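Local coordinates for amidohydrolase family protein (PDB 4I6K) that probably hydrolyses 2-pyrone-4,6-dicarboxylic acid, as a member of the amidohydrolase family, and is seen here with citric acid bound, at residues D39-P49 against S76-A84; R95-Q103 against L114-R123. All blocks are in the same frame, centred on the assembly; numbering follows the deposited sequence.

Contact 1: residues D39-P49 against S76-A84; sequences DHSIETARYAP and SFLGTNNQA. With CIT (citric acid), chain B.
Pro49 sets CD over one face of the Phe77 ring, 3.8 Å from the ring centroid and almost on the normal, a CH-pi contact. Tyr47 meets the same ring differently: the edge of Phe77 turns toward the tyrosine face in an offset edge-to-face pair with planes at 67°, and Tyr47 OH lies in the Phe77 plane at 3.5 Å from CE2. With CG between the backbone N and carbonyl carbon (chi1 52°), the Phe77 ring is set between Pro49 and Tyr47. Ala45 CB touches Phe77 CB at 3.8 Å. Phe77 O accepts from Ile42 N (2.9 Å) and weakly from Ser41 OG. Beyond it Ile42 CG2 rests on Gly79, and Leu78 CD2 touches Asp39 CB at 3.7 Å.

At Arg46, Tyr47 and Ser76 the citrate bridges the two segments. Its O2 accepts from Tyr47 OH at 2.8 Å, while Ser76 N reaches O1. Arg46, bent at chi3, brings NH2 to O6 of a second carboxylate at 2.8 Å, edge-on to the guanidinium. Further out, Thr252 bonds Tyr47 OH and Phe35 packs on Phe77. These loops, following strands 28-32 and 69-73, line the citrate site at the C-terminal ends of the barrel strands, probably where this amidohydrolase's dicarboxylic substrate would bind.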
loop_
_atom_site.group_PDB
_atom_site.type_symbol
_atom_site.label_atom_id
_atom_site.label_comp_id
_atom_site.label_asym_id
_atom_site.label_seq_id
_atom_site.Cartn_x
_atom_site.Cartn_y
_atom_site.Cartn_z
ATOM N N ASP A 39 16.355 -13.389 -5.838
ATOM C CA ASP A 39 15.031 -13.358 -6.463
ATOM C C ASP A 39 15.125 -12.880 -7.912
ATOM O O ASP A 39 15.961 -12.044 -8.237
ATOM C CB ASP A 39 14.082 -12.454 -5.666
ATOM C CG ASP A 39 13.968 -12.872 -4.215
ATOM O OD1 ASP A 39 13.767 -11.995 -3.353
ATOM O OD2 ASP A 39 14.095 -14.079 -3.934
ATOM N N HIS A 40 14.269 -13.419 -8.776
ATOM C CA HIS A 40 14.244 -13.032 -10.181
ATOM C C HIS A 40 13.481 -11.719 -10.396
ATOM O O HIS A 40 12.322 -11.585 -10.016
ATOM C CB HIS A 40 13.648 -14.165 -11.029
ATOM C CG HIS A 40 13.365 -13.788 -12.453
ATOM N ND1 HIS A 40 14.361 -13.517 -13.368
ATOM C CD2 HIS A 40 12.196 -13.668 -13.129
ATOM C CE1 HIS A 40 13.819 -13.234 -14.540
ATOM N NE2 HIS A 40 12.506 -13.317 -14.421
ATOM N N SER A 41 14.154 -10.751 -11.002
ATOM C CA SER A 41 13.529 -9.489 -11.359
ATOM C C SER A 41 13.028 -9.573 -12.805
ATOM O O SER A 41 13.803 -9.850 -13.720
ATOM C CB SER A 41 14.534 -8.348 -11.200
ATOM O OG SER A 41 13.889 -7.091 -11.292
ATOM N N ILE A 42 11.735 -9.339 -13.009
ATOM C CA ILE A 42 11.124 -9.563 -14.316
ATOM C C ILE A 42 11.706 -8.679 -15.422
ATOM O O ILE A 42 12.191 -7.566 -15.162
ATOM C CB ILE A 42 9.580 -9.439 -14.270
ATOM C CG1 ILE A 42 9.168 -7.984 -14.005
ATOM C CG2 ILE A 42 9.004 -10.410 -13.226
ATOM C CD1 ILE A 42 7.680 -7.726 -14.099
ATOM N N GLU A 43 11.636 -9.191 -16.651
ATOM C CA GLU A 43 12.320 -8.610 -17.806
ATOM C C GLU A 43 11.960 -7.143 -18.039
ATOM O O GLU A 43 12.802 -6.341 -18.451
ATOM C CB GLU A 43 12.017 -9.439 -19.062
ATOM C CG GLU A 43 12.795 -9.028 -20.315
ATOM C CD GLU A 43 12.179 -9.584 -21.597
ATOM O OE1 GLU A 43 10.936 -9.538 -21.736
ATOM O OE2 GLU A 43 12.940 -10.059 -22.467
ATOM N N THR A 44 10.709 -6.798 -17.772
ATOM C CA THR A 44 10.228 -5.445 -17.998
ATOM C C THR A 44 10.251 -4.564 -16.735
ATOM O O THR A 44 9.598 -3.517 -16.700
ATOM C CB THR A 44 8.797 -5.477 -18.561
ATOM O OG1 THR A 44 7.906 -6.004 -17.570
ATOM C CG2 THR A 44 8.737 -6.365 -19.791
ATOM N N ALA A 45 10.984 -4.984 -15.702
ATOM C CA ALA A 45 11.053 -4.219 -14.446
ATOM C C ALA A 45 11.475 -2.769 -14.700
ATOM O O ALA A 45 12.386 -2.511 -15.496
ATOM C CB ALA A 45 12.002 -4.877 -13.470
ATOM N N ARG A 46 10.796 -1.826 -14.049
ATOM C CA ARG A 46 11.168 -0.409 -14.147
ATOM C C ARG A 46 12.544 -0.202 -13.524
ATOM O O ARG A 46 13.270 0.722 -13.890
ATOM C CB ARG A 46 10.149 0.486 -13.426
ATOM C CG ARG A 46 8.873 0.778 -14.201
ATOM C CD ARG A 46 7.920 1.718 -13.417
ATOM N NE ARG A 46 7.055 1.008 -12.463
ATOM C CZ ARG A 46 7.095 1.170 -11.140
ATOM N NH1 ARG A 46 7.955 2.018 -10.594
ATOM N NH2 ARG A 46 6.273 0.484 -10.357
ATOM N N TYR A 47 12.877 -1.054 -12.559
ATOM C CA TYR A 47 14.154 -1.000 -11.872
ATOM C C TYR A 47 14.419 -2.315 -11.173
ATOM O O TYR A 47 13.513 -3.138 -10.998
ATOM C CB TYR A 47 14.192 0.139 -10.854
ATOM C CG TYR A 47 13.287 -0.062 -9.664
ATOM C CD1 TYR A 47 13.796 -0.467 -8.434
ATOM C CD2 TYR A 47 11.919 0.159 -9.770
ATOM C CE1 TYR A 47 12.965 -0.650 -7.346
ATOM C CE2 TYR A 47 11.078 -0.021 -8.695
ATOM C CZ TYR A 47 11.601 -0.425 -7.485
ATOM O OH TYR A 47 10.747 -0.599 -6.417
ATOM N N ALA A 48 15.672 -2.511 -10.781
ATOM C CA ALA A 48 16.099 -3.754 -10.146
ATOM C C ALA A 48 17.113 -3.420 -9.077
ATOM O O ALA A 48 18.285 -3.226 -9.381
ATOM C CB ALA A 48 16.708 -4.699 -11.168
ATOM N N PRO A 49 16.657 -3.344 -7.819
ATOM C CA PRO A 49 17.520 -2.962 -6.706
ATOM C C PRO A 49 18.698 -3.930 -6.589
ATOM O O PRO A 49 18.562 -5.106 -6.927
ATOM C CB PRO A 49 16.600 -3.090 -5.487
ATOM C CG PRO A 49 15.203 -3.219 -6.042
ATOM C CD PRO A 49 15.342 -3.832 -7.369
ATOM N N SER A 76 6.727 -4.571 -7.503
ATOM C CA SER A 76 6.550 -4.544 -8.949
ATOM C C SER A 76 7.580 -5.382 -9.700
ATOM O O SER A 76 7.228 -6.147 -10.600
ATOM C CB SER A 76 6.629 -3.104 -9.456
ATOM O OG SER A 76 7.838 -2.500 -9.027
ATOM N N PHE A 77 8.850 -5.246 -9.336
ATOM C CA PHE A 77 9.915 -5.910 -10.090
ATOM C C PHE A 77 9.950 -7.411 -9.899
ATOM O O PHE A 77 10.682 -8.106 -10.607
ATOM C CB PHE A 77 11.282 -5.307 -9.766
ATOM C CG PHE A 77 11.576 -5.236 -8.310
ATOM C CD1 PHE A 77 12.121 -6.332 -7.649
ATOM C CD2 PHE A 77 11.310 -4.075 -7.594
ATOM C CE1 PHE A 77 12.405 -6.275 -6.290
ATOM C CE2 PHE A 77 11.576 -4.009 -6.243
ATOM C CZ PHE A 77 12.122 -5.108 -5.585
ATOM N N LEU A 78 9.154 -7.915 -8.955
ATOM C CA LEU A 78 9.070 -9.362 -8.735
ATOM C C LEU A 78 7.862 -10.021 -9.392
ATOM O O LEU A 78 7.651 -11.221 -9.212
ATOM C CB LEU A 78 9.121 -9.707 -7.251
ATOM C CG LEU A 78 10.479 -9.423 -6.605
ATOM C CD1 LEU A 78 10.412 -9.778 -5.139
ATOM C CD2 LEU A 78 11.591 -10.198 -7.307
ATOM N N GLY A 79 7.079 -9.246 -10.143
ATOM C CA GLY A 79 5.970 -9.812 -10.921
ATOM C C GLY A 79 4.970 -10.578 -10.070
ATOM O O GLY A 79 4.598 -10.132 -8.984
ATOM N N THR A 80 4.529 -11.736 -10.558
ATOM C CA THR A 80 3.524 -12.511 -9.856
ATOM C C THR A 80 4.149 -13.674 -9.106
ATOM O O THR A 80 3.444 -14.568 -8.658
ATOM C CB THR A 80 2.461 -13.069 -10.794
ATOM O OG1 THR A 80 3.065 -14.027 -11.673
ATOM C CG2 THR A 80 1.799 -11.937 -11.609
ATOM N N ASN A 81 5.471 -13.666 -8.968
ATOM C CA ASN A 81 6.133 -14.642 -8.108
ATOM C C ASN A 81 6.189 -14.111 -6.694
ATOM O O ASN A 81 7.044 -13.295 -6.382
ATOM C CB ASN A 81 7.547 -14.933 -8.593
ATOM C CG ASN A 81 8.209 -16.043 -7.801
ATOM O OD1 ASN A 81 7.773 -16.378 -6.696
ATOM N ND2 ASN A 81 9.264 -16.627 -8.364
ATOM N N ASN A 82 5.264 -14.559 -5.849
ATOM C CA ASN A 82 5.131 -14.029 -4.492
ATOM C C ASN A 82 5.966 -14.780 -3.445
ATOM O O ASN A 82 5.854 -14.530 -2.246
ATOM C CB ASN A 82 3.661 -14.020 -4.084
ATOM C CG ASN A 82 2.828 -13.066 -4.930
ATOM O OD1 ASN A 82 2.871 -11.851 -4.737
ATOM N ND2 ASN A 82 2.059 -13.615 -5.866
ATOM N N GLN A 83 6.852 -15.656 -3.874
ATOM C CA GLN A 83 7.564 -16.519 -2.944
ATOM C C GLN A 83 8.448 -15.864 -1.893
ATOM O O GLN A 83 8.447 -16.290 -0.755
ATOM C CB GLN A 83 8.396 -17.538 -3.709
ATOM C CG GLN A 83 7.615 -18.746 -4.116
ATOM C CD GLN A 83 7.076 -19.498 -2.940
ATOM O OE1 GLN A 83 7.790 -19.779 -1.989
ATOM N NE2 GLN A 83 5.809 -19.836 -2.997
ATOM N N ALA A 84 9.206 -14.843 -2.254
ATOM C CA ALA A 84 10.034 -14.178 -1.237
ATOM C C ALA A 84 9.178 -13.675 -0.074
ATOM O O ALA A 84 9.485 -13.923 1.094
ATOM C CB ALA A 84 10.822 -13.040 -1.845
HETATM C C1 CIT B . 7.343 -1.478 -5.939
HETATM O O1 CIT B . 6.327 -2.216 -5.928
HETATM O O2 CIT B . 8.207 -1.618 -6.829
HETATM C C2 CIT B . 7.525 -0.389 -4.916
HETATM C C3 CIT B . 6.629 0.764 -5.343
HETATM O O7 CIT B . 5.260 0.325 -5.118
HETATM C C4 CIT B . 6.896 1.951 -4.460
HETATM C C5 CIT B . 6.562 1.378 -3.117
HETATM O O3 CIT B . 5.376 1.072 -2.837
HETATM O O4 CIT B . 7.489 1.191 -2.305
HETATM C C6 CIT B . 6.832 1.150 -6.808
HETATM O O5 CIT B . 7.855 1.764 -7.204
HETATM O O6 CIT B . 5.938 0.858 -7.639
#

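Contact 2: residues R95-Q103 against L114-R123; sequences RLKGIAVVQ and LKAQGIVGVR
Ile99 packs tightly against strand 119-123: its CG2 lies 3.6 Å from Arg123 CB, the two side chains crossing at about a right angle, and its CD1 settles 3.7 Å from Gly121 CA, where the glycine leaves room for it. The backbones run parallel. Gly98 N bonds Gly118 O, and Gly98 O accepts Val120 N at 2.9 Å; farther along, Ala100 N reaches Gly121 O, and Arg123 N comes back to Ala100 O at 3.0 Å. Between Gly98 and Ala100 the register slips by one residue, a beta bulge. On the helix-facing side Ala100 CB meets Ile119 CG2 at 3.8 Å, and Ile119 CD1 lies over the Gly98 backbone.

Past the strand end the contact is looser. Val102 meets Leu114 tip to tip, CG1 to CD1 at 3.8 Å, and crosses Val122 through CG2. Here a water bridges the two segments, accepting from Val102 N and donating to Arg123 O. Arg123, extended from CG to NE with CG anti to the backbone N (chi1 -169°), runs away from this seam to Asp179 and the citrate. Strand 96-100, helix 108-115 and strand 119-125 make a beta-alpha-beta crossover, the repeating element of the amidohydrolase TIM-barrel fold.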
loop_
_atom_site.group_PDB
_atom_site.type_symbol
_atom_site.label_atom_id
_atom_site.label_comp_id
_atom_site.label_asym_id
_atom_site.label_seq_id
_atom_site.Cartn_x
_atom_site.Cartn_y
_atom_site.Cartn_z
ATOM N N ARG A 95 3.396 -11.745 13.231
ATOM C CA ARG A 95 3.636 -10.309 13.124
ATOM C C ARG A 95 3.382 -9.761 11.722
ATOM O O ARG A 95 3.163 -8.559 11.554
ATOM C CB ARG A 95 5.058 -9.973 13.596
ATOM C CG ARG A 95 5.335 -10.453 15.013
ATOM C CD ARG A 95 6.679 -10.017 15.513
ATOM N NE ARG A 95 6.787 -8.568 15.648
ATOM C CZ ARG A 95 7.935 -7.944 15.884
ATOM N NH1 ARG A 95 9.043 -8.662 16.005
ATOM N NH2 ARG A 95 7.986 -6.617 15.996
ATOM N N LEU A 96 3.382 -10.644 10.728
ATOM C CA LEU A 96 3.308 -10.213 9.339
ATOM C C LEU A 96 2.128 -10.783 8.573
ATOM O O LEU A 96 1.831 -11.976 8.686
ATOM C CB LEU A 96 4.578 -10.624 8.597
ATOM C CG LEU A 96 5.883 -10.079 9.152
ATOM C CD1 LEU A 96 7.013 -10.535 8.237
ATOM C CD2 LEU A 96 5.821 -8.556 9.265
ATOM N N LYS A 97 1.489 -9.924 7.778
ATOM C CA LYS A 97 0.595 -10.355 6.702
ATOM C C LYS A 97 1.080 -9.795 5.368
ATOM O O LYS A 97 1.961 -8.943 5.342
ATOM C CB LYS A 97 -0.845 -9.930 6.994
ATOM C CG LYS A 97 -1.490 -10.793 8.071
ATOM C CD LYS A 97 -2.576 -10.071 8.862
ATOM C CE LYS A 97 -3.166 -11.031 9.890
ATOM N NZ LYS A 97 -4.551 -10.681 10.297
ATOM N N GLY A 98 0.500 -10.261 4.264
ATOM C CA GLY A 98 0.967 -9.868 2.947
ATOM C C GLY A 98 -0.094 -9.465 1.927
ATOM O O GLY A 98 -1.273 -9.809 2.051
ATOM N N ILE A 99 0.345 -8.711 0.923
ATOM C CA ILE A 99 -0.483 -8.358 -0.225
ATOM C C ILE A 99 0.234 -8.925 -1.432
ATOM O O ILE A 99 1.371 -8.562 -1.700
ATOM C CB ILE A 99 -0.610 -6.819 -0.397
ATOM C CG1 ILE A 99 -1.284 -6.190 0.820
ATOM C CG2 ILE A 99 -1.356 -6.455 -1.698
ATOM C CD1 ILE A 99 -2.688 -6.651 1.035
ATOM N N ALA A 100 -0.426 -9.819 -2.151
ATOM C CA ALA A 100 0.199 -10.498 -3.277
ATOM C C ALA A 100 -0.104 -9.784 -4.577
ATOM O O ALA A 100 -0.930 -8.860 -4.623
ATOM C CB ALA A 100 -0.275 -11.970 -3.360
ATOM N N VAL A 101 0.585 -10.217 -5.629
ATOM C CA VAL A 101 0.277 -9.810 -6.990
ATOM C C VAL A 101 0.082 -11.096 -7.776
ATOM O O VAL A 101 0.905 -12.013 -7.692
ATOM C CB VAL A 101 1.405 -8.958 -7.584
ATOM C CG1 VAL A 101 1.130 -8.602 -9.054
ATOM C CG2 VAL A 101 1.579 -7.688 -6.738
ATOM N N VAL A 102 -1.030 -11.174 -8.502
ATOM C CA VAL A 102 -1.418 -12.387 -9.211
ATOM C C VAL A 102 -2.061 -12.029 -10.528
ATOM O O VAL A 102 -2.593 -10.944 -10.674
ATOM C CB VAL A 102 -2.455 -13.185 -8.407
ATOM C CG1 VAL A 102 -1.883 -13.624 -7.070
ATOM C CG2 VAL A 102 -3.692 -12.339 -8.201
ATOM N N GLN A 103 -1.994 -12.942 -11.493
ATOM C CA GLN A 103 -2.754 -12.831 -12.741
ATOM C C GLN A 103 -4.236 -12.772 -12.405
ATOM O O GLN A 103 -4.690 -13.523 -11.547
ATOM C CB GLN A 103 -2.508 -14.073 -13.600
ATOM C CG GLN A 103 -1.062 -14.292 -13.991
ATOM C CD GLN A 103 -0.582 -13.250 -14.978
ATOM O OE1 GLN A 103 -1.211 -12.205 -15.144
ATOM N NE2 GLN A 103 0.534 -13.528 -15.644
ATOM N N LEU A 114 -3.219 -18.932 -1.281
ATOM C CA LEU A 114 -2.506 -17.755 -0.805
ATOM C C LEU A 114 -3.134 -17.250 0.480
ATOM O O LEU A 114 -2.423 -16.882 1.418
ATOM C CB LEU A 114 -2.481 -16.654 -1.868
ATOM C CG LEU A 114 -1.711 -17.098 -3.114
ATOM C CD1 LEU A 114 -2.068 -16.237 -4.301
ATOM C CD2 LEU A 114 -0.189 -17.115 -2.861
ATOM N N LYS A 115 -4.467 -17.244 0.534
ATOM C CA LYS A 115 -5.149 -16.793 1.740
ATOM C C LYS A 115 -4.654 -17.611 2.928
ATOM O O LYS A 115 -4.394 -17.072 3.999
ATOM C CB LYS A 115 -6.672 -16.919 1.609
ATOM C CG LYS A 115 -7.461 -16.488 2.869
ATOM C CD LYS A 115 -8.970 -16.394 2.570
ATOM C CE LYS A 115 -9.794 -15.966 3.778
ATOM N NZ LYS A 115 -9.723 -14.504 4.020
ATOM N N ALA A 116 -4.529 -18.920 2.725
ATOM C CA ALA A 116 -4.059 -19.827 3.775
ATOM C C ALA A 116 -2.623 -19.541 4.236
ATOM O O ALA A 116 -2.169 -20.099 5.229
ATOM C CB ALA A 116 -4.176 -21.271 3.303
ATOM N N GLN A 117 -1.907 -18.689 3.510
ATOM C CA GLN A 117 -0.514 -18.416 3.833
ATOM C C GLN A 117 -0.320 -16.995 4.369
ATOM O O GLN A 117 0.808 -16.484 4.444
ATOM C CB GLN A 117 0.356 -18.649 2.609
ATOM C CG GLN A 117 0.218 -20.032 2.020
ATOM C CD GLN A 117 1.122 -20.230 0.826
ATOM O OE1 GLN A 117 2.349 -20.193 0.953
ATOM N NE2 GLN A 117 0.525 -20.437 -0.348
ATOM N N GLY A 118 -1.431 -16.359 4.734
ATOM C CA GLY A 118 -1.383 -15.036 5.363
ATOM C C GLY A 118 -1.481 -13.859 4.412
ATOM O O GLY A 118 -1.216 -12.732 4.815
ATOM N N ILE A 119 -1.853 -14.126 3.153
ATOM C CA ILE A 119 -2.137 -13.082 2.156
ATOM C C ILE A 119 -3.578 -12.603 2.313
ATOM O O ILE A 119 -4.489 -13.424 2.378
ATOM C CB ILE A 119 -1.964 -13.607 0.720
ATOM C CG1 ILE A 119 -0.528 -14.092 0.484
ATOM C CG2 ILE A 119 -2.404 -12.540 -0.289
ATOM C CD1 ILE A 119 0.549 -13.073 0.870
ATOM N N VAL A 120 -3.780 -11.284 2.369
ATOM C CA VAL A 120 -5.075 -10.703 2.754
ATOM C C VAL A 120 -5.618 -9.694 1.739
ATOM O O VAL A 120 -6.599 -8.998 2.002
ATOM C CB VAL A 120 -5.010 -10.015 4.143
ATOM C CG1 VAL A 120 -4.745 -11.038 5.238
ATOM C CG2 VAL A 120 -3.935 -8.922 4.161
ATOM N N GLY A 121 -4.973 -9.615 0.582
ATOM C CA GLY A 121 -5.401 -8.703 -0.472
ATOM C C GLY A 121 -4.492 -8.861 -1.675
ATOM O O GLY A 121 -3.543 -9.639 -1.645
ATOM N N VAL A 122 -4.785 -8.127 -2.738
ATOM C CA VAL A 122 -3.957 -8.137 -3.927
ATOM C C VAL A 122 -3.716 -6.684 -4.324
ATOM O O VAL A 122 -4.481 -5.804 -3.933
ATOM C CB VAL A 122 -4.650 -8.868 -5.091
ATOM C CG1 VAL A 122 -4.731 -10.352 -4.806
ATOM C CG2 VAL A 122 -6.042 -8.295 -5.316
ATOM N N ARG A 123 -2.672 -6.436 -5.108
ATOM C CA ARG A 123 -2.286 -5.070 -5.439
ATOM C C ARG A 123 -2.289 -4.821 -6.939
ATOM O O ARG A 123 -1.756 -5.615 -7.714
ATOM C CB ARG A 123 -0.896 -4.783 -4.883
ATOM C CG ARG A 123 -0.474 -3.322 -4.913
ATOM C CD ARG A 123 0.935 -3.192 -4.341
ATOM N NE ARG A 123 1.283 -1.812 -4.017
ATOM C CZ ARG A 123 2.482 -1.276 -4.229
ATOM N NH1 ARG A 123 2.707 -0.013 -3.895
ATOM N NH2 ARG A 123 3.445 -1.998 -4.793
HETATM O O HOH W 1 -2.579 -8.568 -8.384
#

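How the contacts relate
Contact 1 is a surface contact between loops at the mouth of the barrel, whereas contact 2 is partly buried and joins neighbouring strands of its wall. Aromatic packing and polar groups turned to a ligand dominate the first; backbone bonds and aliphatic side chains dominate the second. Their centres lie 16 Å apart, yet they touch: Asn82 ND2 is 2.7 Å from Val101 O, a probable hydrogen bond, and Gly79 and Thr80 pack beside Val101. Helix 83-91, which begins in 76-84, is followed in the chain by strand 96-100. Both contacts also converge on the citrate, with Arg46, Tyr47 and Ser76 from contact 1 and Arg123 from contact 2; His31, Asn125 and His180 bind it too.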